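Local structure of xyloglucan-specific endo-beta-1,4-glucanase BoGH9A (Bacteroides ovatus, 6DHT) at residues 108-119 with 196-206. The protein hydrolyses internal beta-1,4-glucosidic linkages in the backbone of xyloglucan, releasing xyloglucan oligosaccharides. Residues are numbered along the deposited sequence; the frame is centred on the assembly and turned at random. Where two conformers were deposited one is given.
With CA (calcium ion), chain D; EDO (1,2-ethanediol), chain G; EDO (1,2-ethanediol), chain H.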
# COMPACT_ATOMS: atom_id res chain seq x y z
N ALA A 108 11.30 0.09 3.67
CA ALA A 108 10.34 -0.94 4.02
C ALA A 108 9.91 -0.81 5.48
O ALA A 108 8.72 -0.90 5.80
CB ALA A 108 10.92 -2.32 3.77
N ASP A 109 10.86 -0.55 6.36
CA ASP A 109 10.58 -0.42 7.78
C ASP A 109 9.77 0.83 8.07
O ASP A 109 8.79 0.78 8.83
CB ASP A 109 11.89 -0.38 8.59
CG ASP A 109 12.63 -1.72 8.63
OD1 ASP A 109 12.19 -2.70 8.01
OD2 ASP A 109 13.70 -1.76 9.28
N ALA A 110 10.16 1.94 7.47
CA ALA A 110 9.41 3.19 7.67
C ALA A 110 7.96 3.11 7.17
O ALA A 110 7.03 3.62 7.80
CB ALA A 110 10.12 4.36 7.02
N ALA A 111 7.79 2.48 6.01
CA ALA A 111 6.47 2.30 5.43
C ALA A 111 5.55 1.51 6.36
O ALA A 111 4.36 1.82 6.50
CB ALA A 111 6.59 1.63 4.09
N LEU A 112 6.09 0.47 7.00
CA LEU A 112 5.32 -0.29 7.97
C LEU A 112 5.09 0.50 9.25
O LEU A 112 3.97 0.46 9.81
CB LEU A 112 6.05 -1.61 8.25
CG LEU A 112 5.35 -2.55 9.22
CD1 LEU A 112 3.94 -2.91 8.79
CD2 LEU A 112 6.19 -3.81 9.37
N LYS A 113 6.10 1.22 9.70
CA LYS A 113 6.00 1.99 10.93
C LYS A 113 4.98 3.13 10.80
O LYS A 113 4.46 3.61 11.81
CB LYS A 113 7.39 2.51 11.30
CG LYS A 113 7.53 3.23 12.61
CD LYS A 113 7.13 2.40 13.82
CE LYS A 113 7.51 3.14 15.11
NZ LYS A 113 8.97 3.24 15.36
N SER A 114 4.69 3.56 9.57
CA SER A 114 3.68 4.60 9.37
C SER A 114 2.34 4.19 9.98
O SER A 114 1.59 5.05 10.48
CB SER A 114 3.49 4.88 7.88
OG SER A 114 2.78 3.85 7.20
N PHE A 115 2.02 2.90 9.94
CA PHE A 115 0.77 2.39 10.48
C PHE A 115 0.70 2.60 12.00
O PHE A 115 -0.37 2.93 12.54
CB PHE A 115 0.59 0.92 10.13
CG PHE A 115 0.30 0.70 8.67
CD1 PHE A 115 1.33 0.60 7.74
CD2 PHE A 115 -1.02 0.61 8.22
CE1 PHE A 115 1.04 0.44 6.38
CE2 PHE A 115 -1.30 0.44 6.88
CZ PHE A 115 -0.27 0.37 5.96
N TYR A 116 1.83 2.43 12.67
CA TYR A 116 1.92 2.70 14.10
C TYR A 116 1.52 4.16 14.40
O TYR A 116 0.72 4.42 15.30
CB TYR A 116 3.31 2.35 14.65
CG TYR A 116 3.56 2.98 16.01
CD1 TYR A 116 3.06 2.41 17.17
CD2 TYR A 116 4.30 4.15 16.11
CE1 TYR A 116 3.28 3.00 18.40
CE2 TYR A 116 4.53 4.74 17.34
CZ TYR A 116 4.02 4.15 18.48
OH TYR A 116 4.23 4.73 19.72
N TYR A 117 2.03 5.10 13.61
CA TYR A 117 1.68 6.50 13.80
C TYR A 117 0.18 6.75 13.56
O TYR A 117 -0.41 7.67 14.14
CB TYR A 117 2.52 7.39 12.90
CG TYR A 117 3.96 7.48 13.32
CD1 TYR A 117 4.33 8.21 14.45
CD2 TYR A 117 4.96 6.86 12.59
CE1 TYR A 117 5.64 8.32 14.82
CE2 TYR A 117 6.27 6.95 12.97
CZ TYR A 117 6.61 7.69 14.10
OH TYR A 117 7.94 7.79 14.45
N GLN A 118 -0.46 5.95 12.72
CA GLN A 118 -1.89 6.09 12.46
C GLN A 118 -2.81 5.48 13.54
O GLN A 118 -4.05 5.53 13.42
CB GLN A 118 -2.26 5.46 11.11
CG GLN A 118 -1.64 6.10 9.87
CD GLN A 118 -2.20 7.47 9.56
OE1 GLN A 118 -1.57 8.49 9.87
NE2 GLN A 118 -3.35 7.51 8.91
N ARG A 119 -2.23 4.86 14.56
CA ARG A 119 -3.05 4.13 15.52
C ARG A 119 -3.88 5.06 16.37
O ARG A 119 -3.41 6.11 16.81
CB ARG A 119 -2.18 3.34 16.49
CG ARG A 119 -1.54 2.08 15.90
CD ARG A 119 -0.89 1.29 16.99
NE ARG A 119 -0.03 0.22 16.47
CZ ARG A 119 0.67 -0.59 17.25
NH1 ARG A 119 0.58 -0.46 18.57
NH2 ARG A 119 1.45 -1.54 16.72
N TYR A 196 12.07 -12.99 6.42
CA TYR A 196 12.31 -11.55 6.36
C TYR A 196 11.52 -10.81 7.43
O TYR A 196 12.05 -10.01 8.19
CB TYR A 196 11.93 -11.00 4.98
CG TYR A 196 12.21 -9.53 4.77
CD1 TYR A 196 13.46 -9.10 4.34
CD2 TYR A 196 11.25 -8.56 5.03
CE1 TYR A 196 13.75 -7.74 4.15
CE2 TYR A 196 11.52 -7.20 4.83
CZ TYR A 196 12.76 -6.80 4.43
OH TYR A 196 12.98 -5.45 4.24
N PHE A 197 10.23 -11.12 7.49
CA PHE A 197 9.39 -10.45 8.46
C PHE A 197 9.60 -10.91 9.89
O PHE A 197 9.36 -10.15 10.83
CB PHE A 197 7.94 -10.54 8.02
CG PHE A 197 7.65 -9.69 6.82
CD1 PHE A 197 7.68 -8.30 6.91
CD2 PHE A 197 7.36 -10.26 5.61
CE1 PHE A 197 7.44 -7.51 5.79
CE2 PHE A 197 7.12 -9.46 4.48
CZ PHE A 197 7.15 -8.10 4.59
N SER A 198 10.09 -12.13 10.08
CA SER A 198 10.39 -12.60 11.42
C SER A 198 11.56 -11.84 12.02
O SER A 198 11.55 -11.52 13.20
CB SER A 198 10.70 -14.10 11.40
OG SER A 198 11.00 -14.55 12.71
N ARG A 199 12.53 -11.50 11.18
CA ARG A 199 13.72 -10.78 11.60
C ARG A 199 13.55 -9.26 11.68
O ARG A 199 14.31 -8.58 12.35
CB ARG A 199 14.87 -11.08 10.65
CG ARG A 199 15.29 -12.54 10.64
CD ARG A 199 16.50 -12.72 9.75
NE ARG A 199 16.92 -14.12 9.70
CZ ARG A 199 17.77 -14.69 10.55
NH1 ARG A 199 18.32 -13.97 11.53
NH2 ARG A 199 18.09 -15.97 10.43
N GLN A 200 12.56 -8.73 10.98
CA GLN A 200 12.35 -7.28 10.93
C GLN A 200 11.94 -6.74 12.28
O GLN A 200 10.99 -7.24 12.86
CB GLN A 200 11.26 -7.00 9.90
CG GLN A 200 10.94 -5.52 9.67
CD GLN A 200 9.72 -5.33 8.81
OE1 GLN A 200 8.71 -6.01 8.96
NE2 GLN A 200 9.79 -4.34 7.92
N LYS A 201 12.60 -5.70 12.76
CA LYS A 201 12.18 -5.05 13.99
C LYS A 201 12.10 -3.55 13.78
O LYS A 201 13.06 -2.91 13.35
CB LYS A 201 13.10 -5.42 15.17
CG LYS A 201 13.05 -6.92 15.57
CD LYS A 201 11.67 -7.33 16.11
CE LYS A 201 11.59 -8.82 16.46
NZ LYS A 201 12.13 -9.71 15.38
N ILE A 202 10.93 -2.99 14.06
CA ILE A 202 10.66 -1.59 13.71
C ILE A 202 10.41 -0.68 14.91
O ILE A 202 9.95 0.47 14.75
CB ILE A 202 9.47 -1.47 12.73
CG1 ILE A 202 8.20 -2.09 13.32
CG2 ILE A 202 9.81 -2.15 11.41
CD1 ILE A 202 6.95 -1.77 12.54
N ASN A 203 10.74 -1.16 16.10
CA ASN A 203 10.61 -0.39 17.32
C ASN A 203 9.19 0.13 17.54
O ASN A 203 8.94 1.33 17.61
CB ASN A 203 11.63 0.75 17.38
CG ASN A 203 11.62 1.47 18.71
OD1 ASN A 203 11.33 0.88 19.75
ND2 ASN A 203 11.91 2.75 18.69
N ILE A 204 8.26 -0.82 17.62
CA ILE A 204 6.90 -0.58 18.07
C ILE A 204 6.74 -1.24 19.44
O ILE A 204 7.60 -2.00 19.86
CB ILE A 204 5.86 -1.14 17.07
CG1 ILE A 204 6.13 -2.62 16.74
CG2 ILE A 204 5.85 -0.31 15.80
CD1 ILE A 204 5.04 -3.29 15.95
N PRO A 205 5.65 -0.94 20.16
CA PRO A 205 5.51 -1.51 21.50
C PRO A 205 5.60 -3.04 21.52
O PRO A 205 6.00 -3.63 22.53
CB PRO A 205 4.14 -1.00 21.95
CG PRO A 205 3.97 0.28 21.21
CD PRO A 205 4.58 0.02 19.86
N GLU A 206 5.27 -3.66 20.39
CA GLU A 206 5.20 -5.11 20.30
C GLU A 206 6.50 -5.72 19.74
O GLU A 206 6.53 -6.91 19.39
CB GLU A 206 3.99 -5.54 19.46
CG GLU A 206 2.64 -4.96 19.94
CD GLU A 206 2.39 -3.50 19.53
OE1 GLU A 206 3.16 -2.92 18.73
OE2 GLU A 206 1.38 -2.92 20.03
CA CA D . 6.65 -8.44 17.60
C1 EDO G . 11.94 2.59 12.86
O1 EDO G . 11.36 3.76 13.47
C2 EDO G . 11.18 2.25 11.58
O2 EDO G . 11.29 3.31 10.61
C1 EDO H . 10.40 -13.05 16.73
O1 EDO H . 9.53 -12.18 17.45
C2 EDO H . 9.57 -13.73 15.65
O2 EDO H . 9.10 -12.72 14.76
O HOH W 1 7.83 -3.64 5.89
O HOH W 2 13.83 -4.28 6.52
O HOH W 3 14.40 -4.23 10.33
O HOH W 4 13.86 -0.32 11.62
O HOH W 5 8.81 -9.24 18.15
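The guanidinium of Arg-119 meets the carboxylate of Glu-206 at its edge and carries CD1 of Tyr-116 over the centre of one face, 3.8 Å above its plane. The grip is end-on and two-pronged: NH1 reaches Glu-206 OE2 and NH2 reaches Glu-206 OE1, each at 3.0 Å. With the planes 52° apart, the two ends are not equivalent: OE2 is met on its syn side, OE1 from above the carboxylate plane. Arginine suits the place, since two nitrogens serve one carboxylate while NH2 also pairs with Glu-217, which should help balance the charge. The Tyr-116 ring meets Pro-205 obliquely, Tyr-116 CE1 lying 3.6 Å from Pro-205 CD.

Lysine's flexible chain, bent at chi2 (58°) and again at chi4, brings Lys-113 NZ to Ile-202 O, nearly along the C=O axis, and to Asn-203 O from above the carbonyl plane; it also bonds Tyr-128 O. Its CD packs 3.6 Å from Ile-204 CG2. Ile-202 and Leu-112, branched and apolar, suit the buried side, crossing at about a right angle. The Gln-200 amide donates from NE2, nearly straight (169°), to Asp-109 OD1, which lies in the amide plane but is met on its anti side, out of the carboxylate plane. One water donates to both Asp-109 OD1 and Tyr-196 OH, which also bonds Asp-565.

Glu-206 binds calcium through its backbone O, with Asn-209, Thr-211, Asp-213 and Asp-216. In the (alpha/alpha)6 barrel characteristic of family 9, the loop after helix 194-199 runs along helix 105-117, with helices 126-129, 213-226 and 551-567 packed around the pair.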